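Local coordinates for aggregative adherence fimbrial subunit AggA (Escherichia coli O104:H4 str. C227-11, PDB 4PH8), which is the major subunit of aggregative adherence fimbriae type I, has its fold completed by donor-strand complementation, and probably mediates adhesion by binding host fibronectin, at residues I18-P23 with F36-T41; G59-W64 with G92-I97; P80-G85 with L108-S113. All blocks are in the same frame, centred on the assembly; numbering follows the deposited sequence.

In the fold
Interactions 1 and 3 are neighbouring antiparallel pairings in one sheet of the beta sandwich: strand 34-41 of interaction 1 is the direct neighbour of strand 108-114 of interaction 3, joined through Ala38 N to Ala110 O at 2.9 Å. Both turn a mainly apolar face to the core, with Ala38, Val40 and Ala110 buried, and a polar face outward. Interaction 2, its centre about 17 Å from that of interaction 1 and about 12 Å from that of interaction 3, joins irregular segments instead, and relies on one direct backbone bond, a carboxylate and two waters. Trp64 and Ile97 tie it back to the core, Trp64 CE3 lying 3.3 Å from Val112 CG1 of interaction 3.

Interaction 1 of 3, residues I18-P23 with F36-T41; sequences ITTTPP and FSAKVT
An antiparallel beta ladder joins 18-20 to 36-41 in the beta sandwich of this fimbrial subunit, the segment axes 4.7 Å apart at closest approach. Thr19 and Lys39 form the hydrogen-bonded pair: Thr19 N reaches Lys39 O at 3.0 Å and Lys39 N returns to Thr19 O at 2.9 Å, both donors in the plane of the carbonyl they meet. Ile18-Val40 and Thr20-Ala38 are the flanking non-hydrogen-bonded pairs. Beyond the strand's end, Thr21 N still donates to Ser37 O.

The apolar contact lies on the face of Ile18, Ala38 and Val40. CG1 of Ile18 is anti to its backbone N (chi1 175°), and its CD1 tip comes within 4.4 Å of both Ala38 CB and Val40 CG2. Leu55 and Ala132 pack against this face from strands 52-68 and 124-138, placing it in the sandwich core.

Polar side chains act on the other face and at the ladder's end. Lys39 leaves the backbone extended, then bends at chi3 and chi4 (70° and 52°), which folds its ammonium back beside Thr19 so that NZ donates to Thr19 OG1 at 2.7 Å. At Thr21 a side chain replaces the backbone acceptor: OG1, beside its own N and anti to the carbonyl carbon, receives Ser37 N at 2.8 Å.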
ATOM      1  N   ILE A  18       4.112   0.460   8.360  1.00 14.91           N
ATOM      2  CA  ILE A  18       4.085   0.896   6.952  1.00 13.48           C
ATOM      3  C   ILE A  18       4.936   2.142   6.773  1.00 13.71           C
ATOM      4  O   ILE A  18       4.900   3.061   7.596  1.00 16.95           O
ATOM      5  CB  ILE A  18       2.642   1.129   6.416  1.00 15.91           C
ATOM      6  CG1 ILE A  18       2.639   1.693   4.988  1.00 14.68           C
ATOM      7  CG2 ILE A  18       1.844   2.063   7.317  1.00 17.76           C
ATOM      8  CD1 ILE A  18       1.300   1.598   4.292  1.00 15.18           C
ATOM      9  N   THR A  19       5.707   2.158   5.702  1.00 11.46           N
ATOM     10  CA  THR A  19       6.297   3.399   5.217  1.00 10.63           C
ATOM     11  C   THR A  19       5.893   3.607   3.765  1.00  9.62           C
ATOM     12  O   THR A  19       5.563   2.645   3.038  1.00  9.96           O
ATOM     13  CB  THR A  19       7.831   3.391   5.334  1.00 12.82           C
ATOM     14  OG1 THR A  19       8.371   2.378   4.486  1.00 13.36           O
ATOM     15  CG2 THR A  19       8.270   3.136   6.767  1.00 14.55           C
ATOM     16  N   THR A  20       5.919   4.866   3.340  1.00 10.54           N
ATOM     17  CA  THR A  20       5.666   5.212   1.954  1.00 10.89           C
ATOM     18  C   THR A  20       6.699   6.198   1.438  1.00 11.70           C
ATOM     19  O   THR A  20       7.459   6.794   2.208  1.00 11.91           O
ATOM     20  CB  THR A  20       4.312   5.893   1.793  1.00 11.98           C
ATOM     21  OG1 THR A  20       4.367   7.202   2.383  1.00 14.83           O
ATOM     22  CG2 THR A  20       3.211   5.091   2.446  1.00 11.88           C
ATOM     23  N   THR A  21       6.671   6.402   0.128  1.00 10.83           N
ATOM     24  CA  THR A  21       7.394   7.486  -0.511  1.00 12.70           C
ATOM     25  C   THR A  21       7.077   8.804   0.189  1.00 13.17           C
ATOM     26  O   THR A  21       5.914   9.074   0.528  1.00 13.20           O
ATOM     27  CB  THR A  21       6.966   7.582  -1.978  1.00 12.79           C
ATOM     28  OG1 THR A  21       7.093   6.303  -2.594  1.00 14.43           O
ATOM     29  CG2 THR A  21       7.799   8.611  -2.777  1.00 14.83           C
ATOM     30  N   PRO A  22       8.100   9.635   0.421  1.00 13.97           N
ATOM     31  CA  PRO A  22       7.779  10.942   0.962  1.00 17.20           C
ATOM     32  C   PRO A  22       7.064  11.827  -0.066  1.00 17.91           C
ATOM     33  O   PRO A  22       7.020  11.496  -1.251  1.00 17.71           O
ATOM     34  CB  PRO A  22       9.157  11.517   1.285  1.00 17.25           C
ATOM     35  CG  PRO A  22      10.037  10.918   0.272  1.00 16.45           C
ATOM     36  CD  PRO A  22       9.539   9.512   0.121  1.00 14.42           C
ATOM     37  N   PRO A  23       6.536  12.970   0.374  1.00 17.56           N
ATOM     38  CA  PRO A  23       5.862  13.856  -0.557  1.00 18.67           C
ATOM     39  C   PRO A  23       6.739  14.235  -1.746  1.00 18.89           C
ATOM     40  O   PRO A  23       7.943  14.458  -1.601  1.00 18.86           O
ATOM     41  CB  PRO A  23       5.571  15.081   0.301  1.00 16.41           C
ATOM     42  CG  PRO A  23       5.417  14.517   1.667  1.00 17.56           C
ATOM     43  CD  PRO A  23       6.522  13.519   1.739  1.00 18.20           C
ATOM     44  N   PHE A  36       5.285   5.907  -6.768  1.00 13.61           N
ATOM     45  CA  PHE A  36       4.841   5.924  -5.385  1.00 14.53           C
ATOM     46  C   PHE A  36       4.920   4.481  -4.886  1.00 14.34           C
ATOM     47  O   PHE A  36       4.517   3.562  -5.586  1.00 15.94           O
ATOM     48  CB  PHE A  36       3.394   6.402  -5.242  1.00 14.29           C
ATOM     49  CG  PHE A  36       3.098   7.719  -5.919  1.00 15.75           C
ATOM     50  CD1 PHE A  36       3.337   8.918  -5.272  1.00 15.61           C
ATOM     51  CD2 PHE A  36       2.522   7.744  -7.165  1.00 16.87           C
ATOM     52  CE1 PHE A  36       3.048  10.126  -5.885  1.00 19.67           C
ATOM     53  CE2 PHE A  36       2.221   8.957  -7.793  1.00 15.53           C
ATOM     54  CZ  PHE A  36       2.491  10.142  -7.142  1.00 19.59           C
ATOM     55  N   SER A  37       5.441   4.283  -3.688  1.00 12.37           N
ATOM     56  CA  SER A  37       5.560   2.951  -3.171  1.00 13.30           C
ATOM     57  C   SER A  37       5.312   2.912  -1.694  1.00 10.87           C
ATOM     58  O   SER A  37       5.376   3.932  -1.000  1.00 10.53           O
ATOM     59  CB  SER A  37       6.913   2.375  -3.498  1.00 15.11           C
ATOM     60  OG  SER A  37       7.942   3.104  -2.901  1.00 13.96           O
ATOM     61  N   ALA A  38       4.962   1.713  -1.245  1.00 10.70           N
ATOM     62  CA  ALA A  38       4.659   1.429   0.142  1.00 10.65           C
ATOM     63  C   ALA A  38       5.326   0.112   0.527  1.00  9.51           C
ATOM     64  O   ALA A  38       5.536  -0.775  -0.307  1.00 10.49           O
ATOM     65  CB  ALA A  38       3.160   1.342   0.359  1.00 11.63           C
ATOM     66  N   LYS A  39       5.637  -0.002   1.804  1.00 10.29           N
ATOM     67  CA  LYS A  39       6.312  -1.161   2.349  1.00 11.30           C
ATOM     68  C   LYS A  39       5.676  -1.459   3.696  1.00 10.23           C
ATOM     69  O   LYS A  39       5.416  -0.547   4.475  1.00 11.08           O
ATOM     70  CB  LYS A  39       7.819  -0.838   2.478  1.00 14.72           C
ATOM     71  CG  LYS A  39       8.633  -1.667   3.439  1.00 18.88           C
ATOM     72  CD  LYS A  39      10.118  -1.317   3.394  1.00 19.95           C
ATOM     73  CE  LYS A  39      10.500   0.053   3.956  1.00 19.56           C
ATOM     74  NZ  LYS A  39      10.021   0.383   5.307  1.00 23.78           N
ATOM     75  N   VAL A  40       5.408  -2.736   3.956  1.00 10.50           N
ATOM     76  CA  VAL A  40       4.749  -3.157   5.192  1.00 10.76           C
ATOM     77  C   VAL A  40       5.551  -4.286   5.841  1.00 10.32           C
ATOM     78  O   VAL A  40       6.024  -5.201   5.174  1.00  9.90           O
ATOM     79  CB  VAL A  40       3.278  -3.624   4.950  1.00 12.44           C
ATOM     80  CG1 VAL A  40       2.581  -3.851   6.281  1.00 13.72           C
ATOM     81  CG2 VAL A  40       2.524  -2.601   4.123  1.00 14.12           C
ATOM     82  N   THR A  41       5.703  -4.213   7.153  1.00 11.00           N
ATOM     83  CA  THR A  41       6.372  -5.275   7.885  1.00 11.19           C
ATOM     84  C   THR A  41       5.739  -5.365   9.259  1.00 11.58           C
ATOM     85  O   THR A  41       4.778  -4.647   9.574  1.00 11.52           O
ATOM     86  CB  THR A  41       7.904  -5.043   7.952  1.00 11.62           C
ATOM     87  OG1 THR A  41       8.572  -6.239   8.409  1.00 11.30           O
ATOM     88  CG2 THR A  41       8.248  -3.858   8.833  1.00 13.15           C
TER

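Interaction 2 of 3, residues G59-W64 with G92-I97; sequences GPANKW and GTDAKI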
ATOM      1  N   GLY A  59      -9.873   2.389  -3.935  1.00 22.07           N
ATOM      2  CA  GLY A  59     -10.580   2.396  -5.201  1.00 22.83           C
ATOM      3  C   GLY A  59     -11.321   1.109  -5.479  1.00 23.87           C
ATOM      4  O   GLY A  59     -11.350   0.192  -4.636  1.00 20.31           O
ATOM      5  N   PRO A  60     -11.926   1.017  -6.678  1.00 25.89           N
ATOM      6  CA  PRO A  60     -12.577  -0.239  -7.048  1.00 28.64           C
ATOM      7  C   PRO A  60     -11.559  -1.357  -7.037  1.00 23.91           C
ATOM      8  O   PRO A  60     -10.405  -1.146  -7.416  1.00 26.70           O
ATOM      9  CB  PRO A  60     -13.103   0.015  -8.462  1.00 30.83           C
ATOM     10  CG  PRO A  60     -12.337   1.181  -8.975  1.00 31.04           C
ATOM     11  CD  PRO A  60     -11.878   1.981  -7.788  1.00 27.96           C
ATOM     12  N   ALA A  61     -11.972  -2.518  -6.546  1.00 22.43           N
ATOM     13  CA  ALA A  61     -11.097  -3.678  -6.447  1.00 21.30           C
ATOM     14  C   ALA A  61      -9.839  -3.371  -5.627  1.00 20.02           C
ATOM     15  O   ALA A  61      -8.833  -3.998  -5.831  1.00 24.13           O
ATOM     16  CB  ALA A  61     -10.712  -4.185  -7.828  1.00 24.66           C
ATOM     17  N   ASN A  62      -9.955  -2.435  -4.689  1.00 18.71           N
ATOM     18  CA  ASN A  62      -8.865  -2.025  -3.790  1.00 18.01           C
ATOM     19  C   ASN A  62      -7.667  -1.425  -4.512  1.00 17.40           C
ATOM     20  O   ASN A  62      -6.554  -1.392  -3.976  1.00 17.25           O
ATOM     21  CB  ASN A  62      -8.491  -3.178  -2.880  1.00 18.82           C
ATOM     22  CG  ASN A  62      -9.645  -3.573  -1.975  1.00 20.37           C
ATOM     23  OD1 ASN A  62     -10.169  -2.750  -1.219  1.00 24.37           O
ATOM     24  ND2 ASN A  62     -10.055  -4.821  -2.052  1.00 19.55           N
ATOM     25  N   LYS A  63      -7.913  -0.874  -5.698  1.00 19.00           N
ATOM     26  CA  LYS A  63      -6.872  -0.159  -6.430  1.00 19.34           C
ATOM     27  C   LYS A  63      -6.525   1.145  -5.701  1.00 17.78           C
ATOM     28  O   LYS A  63      -7.264   1.623  -4.849  1.00 18.83           O
ATOM     29  CB  LYS A  63      -7.268   0.070  -7.895  1.00 22.01           C
ATOM     30  CG  LYS A  63      -7.227  -1.218  -8.693  1.00 24.10           C
ATOM     31  CD  LYS A  63      -7.631  -1.077 -10.152  1.00 28.23           C
ATOM     32  CE  LYS A  63      -7.808  -2.463 -10.763  1.00 34.87           C
ATOM     33  NZ  LYS A  63      -8.289  -2.437 -12.169  1.00 38.99           N
ATOM     34  N   TRP A  64      -5.350   1.676  -5.982  1.00 18.15           N
ATOM     35  CA  TRP A  64      -4.874   2.849  -5.272  1.00 18.17           C
ATOM     36  C   TRP A  64      -5.374   4.091  -5.977  1.00 21.06           C
ATOM     37  O   TRP A  64      -5.315   4.157  -7.187  1.00 22.14           O
ATOM     38  CB  TRP A  64      -3.348   2.831  -5.252  1.00 16.35           C
ATOM     39  CG  TRP A  64      -2.735   1.633  -4.558  1.00 15.17           C
ATOM     40  CD1 TRP A  64      -3.349   0.471  -4.180  1.00 14.21           C
ATOM     41  CD2 TRP A  64      -1.356   1.487  -4.200  1.00 13.53           C
ATOM     42  NE1 TRP A  64      -2.439  -0.384  -3.589  1.00 14.27           N
ATOM     43  CE2 TRP A  64      -1.210   0.219  -3.585  1.00 12.89           C
ATOM     44  CE3 TRP A  64      -0.235   2.312  -4.318  1.00 15.30           C
ATOM     45  CZ2 TRP A  64       0.016  -0.244  -3.108  1.00 13.05           C
ATOM     46  CZ3 TRP A  64       0.989   1.850  -3.835  1.00 12.60           C
ATOM     47  CH2 TRP A  64       1.100   0.569  -3.241  1.00 12.11           C
ATOM     48  N   GLY A  92      -5.691 -12.392  -8.619  1.00 26.15           N
ATOM     49  CA  GLY A  92      -5.642 -11.138  -9.348  1.00 27.45           C
ATOM     50  C   GLY A  92      -6.962 -10.564  -9.825  1.00 27.61           C
ATOM     51  O   GLY A  92      -6.965  -9.601 -10.584  1.00 31.48           O
ATOM     52  N   THR A  93      -8.088 -11.128  -9.400  1.00 30.92           N
ATOM     53  CA  THR A  93      -9.380 -10.514  -9.699  1.00 34.05           C
ATOM     54  C   THR A  93      -9.595  -9.274  -8.828  1.00 29.47           C
ATOM     55  O   THR A  93     -10.386  -8.404  -9.176  1.00 38.43           O
ATOM     56  CB  THR A  93     -10.545 -11.512  -9.538  1.00 36.77           C
ATOM     57  OG1 THR A  93     -10.526 -12.076  -8.223  1.00 39.85           O
ATOM     58  CG2 THR A  93     -10.426 -12.634 -10.552  1.00 33.43           C
ATOM     59  N   ASP A  94      -8.866  -9.192  -7.712  1.00 24.86           N
ATOM     60  CA  ASP A  94      -8.861  -8.012  -6.847  1.00 26.50           C
ATOM     61  C   ASP A  94      -7.418  -7.542  -6.611  1.00 25.54           C
ATOM     62  O   ASP A  94      -6.486  -8.350  -6.653  1.00 29.53           O
ATOM     63  CB  ASP A  94      -9.518  -8.337  -5.514  1.00 27.81           C
ATOM     64  CG  ASP A  94      -9.873  -7.098  -4.738  1.00 30.91           C
ATOM     65  OD1 ASP A  94     -10.895  -6.452  -5.102  1.00 34.64           O
ATOM     66  OD2 ASP A  94      -9.128  -6.771  -3.791  1.00 27.58           O
ATOM     67  N   ALA A  95      -7.239  -6.246  -6.362  1.00 20.01           N
ATOM     68  CA  ALA A  95      -5.890  -5.676  -6.204  1.00 18.55           C
ATOM     69  C   ALA A  95      -5.393  -5.656  -4.759  1.00 18.46           C
ATOM     70  O   ALA A  95      -4.269  -5.232  -4.516  1.00 15.22           O
ATOM     71  CB  ALA A  95      -5.825  -4.276  -6.788  1.00 20.75           C
ATOM     72  N   LYS A  96      -6.205  -6.094  -3.800  1.00 18.17           N
ATOM     73  CA  LYS A  96      -5.723  -6.201  -2.417  1.00 17.58           C
ATOM     74  C   LYS A  96      -4.531  -7.165  -2.380  1.00 14.73           C
ATOM     75  O   LYS A  96      -4.529  -8.194  -3.043  1.00 15.47           O
ATOM     76  CB  LYS A  96      -6.841  -6.641  -1.478  1.00 19.15           C
ATOM     77  CG  LYS A  96      -6.425  -6.852  -0.038  1.00 19.39           C
ATOM     78  CD  LYS A  96      -7.628  -7.101   0.861  1.00 22.10           C
ATOM     79  CE  LYS A  96      -8.397  -5.831   1.149  1.00 22.56           C
ATOM     80  NZ  LYS A  96      -9.655  -6.148   1.886  1.00 27.93           N
ATOM     81  N   ILE A  97      -3.500  -6.800  -1.625  1.00 13.82           N
ATOM     82  CA  ILE A  97      -2.242  -7.537  -1.624  1.00 12.58           C
ATOM     83  C   ILE A  97      -1.995  -8.153  -0.267  1.00 12.70           C
ATOM     84  O   ILE A  97      -2.236  -7.502   0.741  1.00 14.32           O
ATOM     85  CB  ILE A  97      -1.084  -6.557  -1.888  1.00 11.93           C
ATOM     86  CG1 ILE A  97      -1.372  -5.733  -3.148  1.00 12.82           C
ATOM     87  CG2 ILE A  97       0.245  -7.299  -1.964  1.00 11.08           C
ATOM     88  CD1 ILE A  97      -0.669  -4.384  -3.149  1.00 13.60           C
TER
HETATM   89  O   HOH W   1      -4.101  -2.745  -3.397  1.00 15.66           O
HETATM   90  O   HOH W   2     -11.321  -3.678   1.589  1.00 47.02           O
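Asp94 OD2 is gripped by two N-H donors, one from each segment. Asn62 ND2 reaches it at 2.8 Å in a nearly straight bond (168° at the hydrogen), arriving on the syn lone pair; the oxygen lies almost in the amide plane of Asn62, although amide and carboxylate planes stand 77° apart. The second donor is Lys96 N at 3.0 Å, which approaches from above the carboxylate plane and closes an Asx turn. With CG anti to the backbone N (chi1 -165°), OD1 is brought to 3.1 Å from Ala61 CA, and the two bonds to OD2 would limit the carboxylate's rotation.

The backbones join directly through Ala95 N, which donates to Ala61 O at 2.8 Å in the carbonyl plane. Ala61 and Asn62 both have positive phi, within a tight turn whose Gly59 N bonds back to Lys63 O. Ala95 CB faces this turn and meets Lys63 CG at 3.9 Å. Asn62 and Lys96 run side by side, and water 2 links Asn62 OD1 to Lys96 NZ, an ammonium that also makes a cation-pi contact with Trp56.

Water 1 bridges deeper in: it donates to Asn62 O and Ala95 O and accepts from Trp64 NE1 at 2.9 Å, in the plane of the indole at its edge. Past it, Ile97 CD1 approaches Trp64 CZ2 obliquely at 4.2 Å, where Ala110 also touches both side chains.

The contact thus fastens the loop before strand 97-100 to an irregular break in strand 52-68. Water 1 supplies partners to two backbone carbonyls and the indole N-H. The two N-H donors would be expected to favour the ionised carboxylate of Asp94; Ala61 O, an acceptor 3.3 Å from Asp94 OD1, would oppose this, so the donors would have to outweigh it.

Interaction 3 of 3, residues P80-G85 with L108-S113; sequences PSIDGG and LNASVS
Segments 80-83 and 108-112 run antiparallel, their end-to-end directions 143° apart, with Ser81 and Ser111 as the hydrogen-bonded pair: Ser81 N to Ser111 O and Ser111 N to Ser81 O both measure 2.8 Å and are nearly straight. Ile82 and Ala110 form the adjoining non-hydrogen-bonded pair, and Asp83 N continues the ladder to Asn109 O.

On the face of Ile82 and Ala110, the Ile82 branches diverge. CG1 takes the crowded position between backbone N and carbonyl carbon (chi1 68°), leaving CG2 to touch Ala110 CB at 3.9 Å while the longer arm leads away. At the Pro80 end of the pairing, Val112 CG1, anti to its carbonyl carbon, leans on the proline backbone at Pro80 CA, 3.6 Å away, with Pro80 CB only slightly farther off.

These residues lie in the beta sandwich where strand 108-114 is an inner strand, flanked by strand 75-82 and by strand 34-41, to which the backbones of Ala110 and Val112 are hydrogen-bonded at Ala38 and Phe36. Trp64 of strand 52-68 packs on Pro80, Ala110 and Val112, so this face belongs to the hydrophobic core.

Where strand 75-82 ends, Asp83 takes over the pairing with its side chain. Its chi1 of 73° sets CG between the backbone N and carbonyl carbon, swinging the carboxylate toward strand 108-114, and OD2 accepts Asn109 N at 2.8 Å on the anti lone pair. OD1 turns the other way: its anti lone pair receives Gly85 N, making an Asx turn, and it also forms a salt bridge with Lys99. Water 3 accepts from Asn109 ND2 at 3.0 Å and gives a weak bond to Asp83 OD2.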
ATOM      1  N   PRO A  80      -1.587  -1.648  -8.639  1.00 14.11           N
ATOM      2  CA  PRO A  80      -0.259  -1.862  -8.071  1.00 13.55           C
ATOM      3  C   PRO A  80       0.560  -2.968  -8.726  1.00 11.47           C
ATOM      4  O   PRO A  80       0.019  -3.939  -9.270  1.00 13.73           O
ATOM      5  CB  PRO A  80      -0.526  -2.238  -6.607  1.00 13.70           C
ATOM      6  CG  PRO A  80      -1.972  -2.511  -6.504  1.00 17.29           C
ATOM      7  CD  PRO A  80      -2.674  -1.981  -7.707  1.00 16.46           C
ATOM      8  N   SER A  81       1.873  -2.800  -8.615  1.00 10.25           N
ATOM      9  CA  SER A  81       2.848  -3.861  -8.785  1.00 11.03           C
ATOM     10  C   SER A  81       3.389  -4.231  -7.421  1.00 11.04           C
ATOM     11  O   SER A  81       3.532  -3.371  -6.553  1.00 14.51           O
ATOM     12  CB  SER A  81       3.975  -3.376  -9.680  1.00 11.85           C
ATOM     13  OG  SER A  81       3.443  -3.100 -10.955  1.00 12.85           O
ATOM     14  N   ILE A  82       3.693  -5.506  -7.246  1.00  9.83           N
ATOM     15  CA  ILE A  82       4.059  -6.057  -5.952  1.00  9.92           C
ATOM     16  C   ILE A  82       5.307  -6.914  -6.077  1.00  9.96           C
ATOM     17  O   ILE A  82       5.658  -7.401  -7.171  1.00  9.68           O
ATOM     18  CB  ILE A  82       2.885  -6.838  -5.320  1.00 10.64           C
ATOM     19  CG1 ILE A  82       2.557  -8.116  -6.107  1.00 10.40           C
ATOM     20  CG2 ILE A  82       1.684  -5.917  -5.185  1.00 11.33           C
ATOM     21  CD1 ILE A  82       1.417  -8.935  -5.501  1.00 10.69           C
ATOM     22  N   ASP A  83       5.999  -7.089  -4.956  1.00 10.08           N
ATOM     23  CA  ASP A  83       7.212  -7.900  -4.981  1.00 10.77           C
ATOM     24  C   ASP A  83       6.911  -9.376  -5.302  1.00 11.24           C
ATOM     25  O   ASP A  83       5.768  -9.850  -5.236  1.00 11.50           O
ATOM     26  CB  ASP A  83       8.037  -7.722  -3.697  1.00 11.30           C
ATOM     27  CG  ASP A  83       7.441  -8.402  -2.478  1.00 11.00           C
ATOM     28  OD1 ASP A  83       7.332  -9.642  -2.500  1.00 12.34           O
ATOM     29  OD2 ASP A  83       7.149  -7.711  -1.462  1.00 12.63           O
ATOM     30  N   GLY A  84       7.954 -10.096  -5.668  1.00 12.96           N
ATOM     31  CA  GLY A  84       7.794 -11.451  -6.129  1.00 13.79           C
ATOM     32  C   GLY A  84       7.278 -12.441  -5.118  1.00 13.27           C
ATOM     33  O   GLY A  84       6.828 -13.534  -5.506  1.00 16.16           O
ATOM     34  N   GLY A  85       7.348 -12.094  -3.833  1.00 12.58           N
ATOM     35  CA  GLY A  85       6.846 -12.973  -2.789  1.00 14.43           C
ATOM     36  C   GLY A  85       5.433 -12.700  -2.315  1.00 14.43           C
ATOM     37  O   GLY A  85       4.915 -13.408  -1.459  1.00 16.80           O
ATOM     38  N   LEU A 108       6.677  -6.669   2.691  1.00  9.18           N
ATOM     39  CA  LEU A 108       5.813  -6.556   1.530  1.00 10.51           C
ATOM     40  C   LEU A 108       6.077  -5.205   0.888  1.00 10.04           C
ATOM     41  O   LEU A 108       5.958  -4.175   1.552  1.00 11.49           O
ATOM     42  CB  LEU A 108       4.358  -6.618   1.962  1.00 10.81           C
ATOM     43  CG  LEU A 108       3.275  -6.340   0.915  1.00 13.82           C
ATOM     44  CD1 LEU A 108       3.460  -7.200  -0.311  1.00 17.16           C
ATOM     45  CD2 LEU A 108       1.910  -6.593   1.535  1.00 14.93           C
ATOM     46  N   ASN A 109       6.451  -5.211  -0.388  1.00  9.00           N
ATOM     47  CA  ASN A 109       6.688  -3.982  -1.138  1.00 10.24           C
ATOM     48  C   ASN A 109       5.733  -3.933  -2.323  1.00  9.73           C
ATOM     49  O   ASN A 109       5.479  -4.949  -2.995  1.00 11.01           O
ATOM     50  CB  ASN A 109       8.153  -3.895  -1.627  1.00 11.88           C
ATOM     51  CG  ASN A 109       9.120  -3.397  -0.554  1.00 12.86           C
ATOM     52  OD1 ASN A 109       9.141  -2.210  -0.254  1.00 18.26           O
ATOM     53  ND2 ASN A 109       9.933  -4.297   0.013  1.00 14.27           N
ATOM     54  N   ALA A 110       5.182  -2.751  -2.557  1.00 10.68           N
ATOM     55  CA  ALA A 110       4.296  -2.500  -3.686  1.00  9.60           C
ATOM     56  C   ALA A 110       4.476  -1.080  -4.177  1.00 10.66           C
ATOM     57  O   ALA A 110       4.851  -0.169  -3.418  1.00 10.46           O
ATOM     58  CB  ALA A 110       2.846  -2.731  -3.317  1.00 10.07           C
ATOM     59  N   SER A 111       4.194  -0.905  -5.459  1.00 11.98           N
ATOM     60  CA  SER A 111       4.281   0.405  -6.088  1.00 12.97           C
ATOM     61  C   SER A 111       3.220   0.655  -7.162  1.00 13.48           C
ATOM     62  O   SER A 111       2.597  -0.267  -7.689  1.00 14.12           O
ATOM     63  CB  SER A 111       5.666   0.590  -6.685  1.00 13.78           C
ATOM     64  OG  SER A 111       5.852  -0.253  -7.802  1.00 16.48           O
ATOM     65  N   VAL A 112       2.981   1.938  -7.424  1.00 16.00           N
ATOM     66  CA  VAL A 112       2.176   2.365  -8.562  1.00 15.99           C
ATOM     67  C   VAL A 112       2.942   3.458  -9.273  1.00 18.58           C
ATOM     68  O   VAL A 112       3.949   3.968  -8.763  1.00 15.47           O
ATOM     69  CB  VAL A 112       0.770   2.875  -8.159  1.00 16.88           C
ATOM     70  CG1 VAL A 112      -0.085   1.740  -7.613  1.00 17.79           C
ATOM     71  CG2 VAL A 112       0.838   4.056  -7.180  1.00 17.59           C
ATOM     72  N   SER A 113       2.459   3.821 -10.452  1.00 21.81           N
ATOM     73  CA  SER A 113       3.082   4.880 -11.228  1.00 22.08           C
ATOM     74  C   SER A 113       2.030   5.699 -11.950  1.00 24.56           C
ATOM     75  O   SER A 113       1.019   5.158 -12.425  1.00 24.02           O
ATOM     76  CB  SER A 113       4.061   4.283 -12.236  1.00 24.61           C
ATOM     77  OG  SER A 113       4.761   5.313 -12.920  1.00 32.93           O
TER
HETATM   78  O   HOH W   3       9.931  -7.251  -0.559  1.00 17.92           O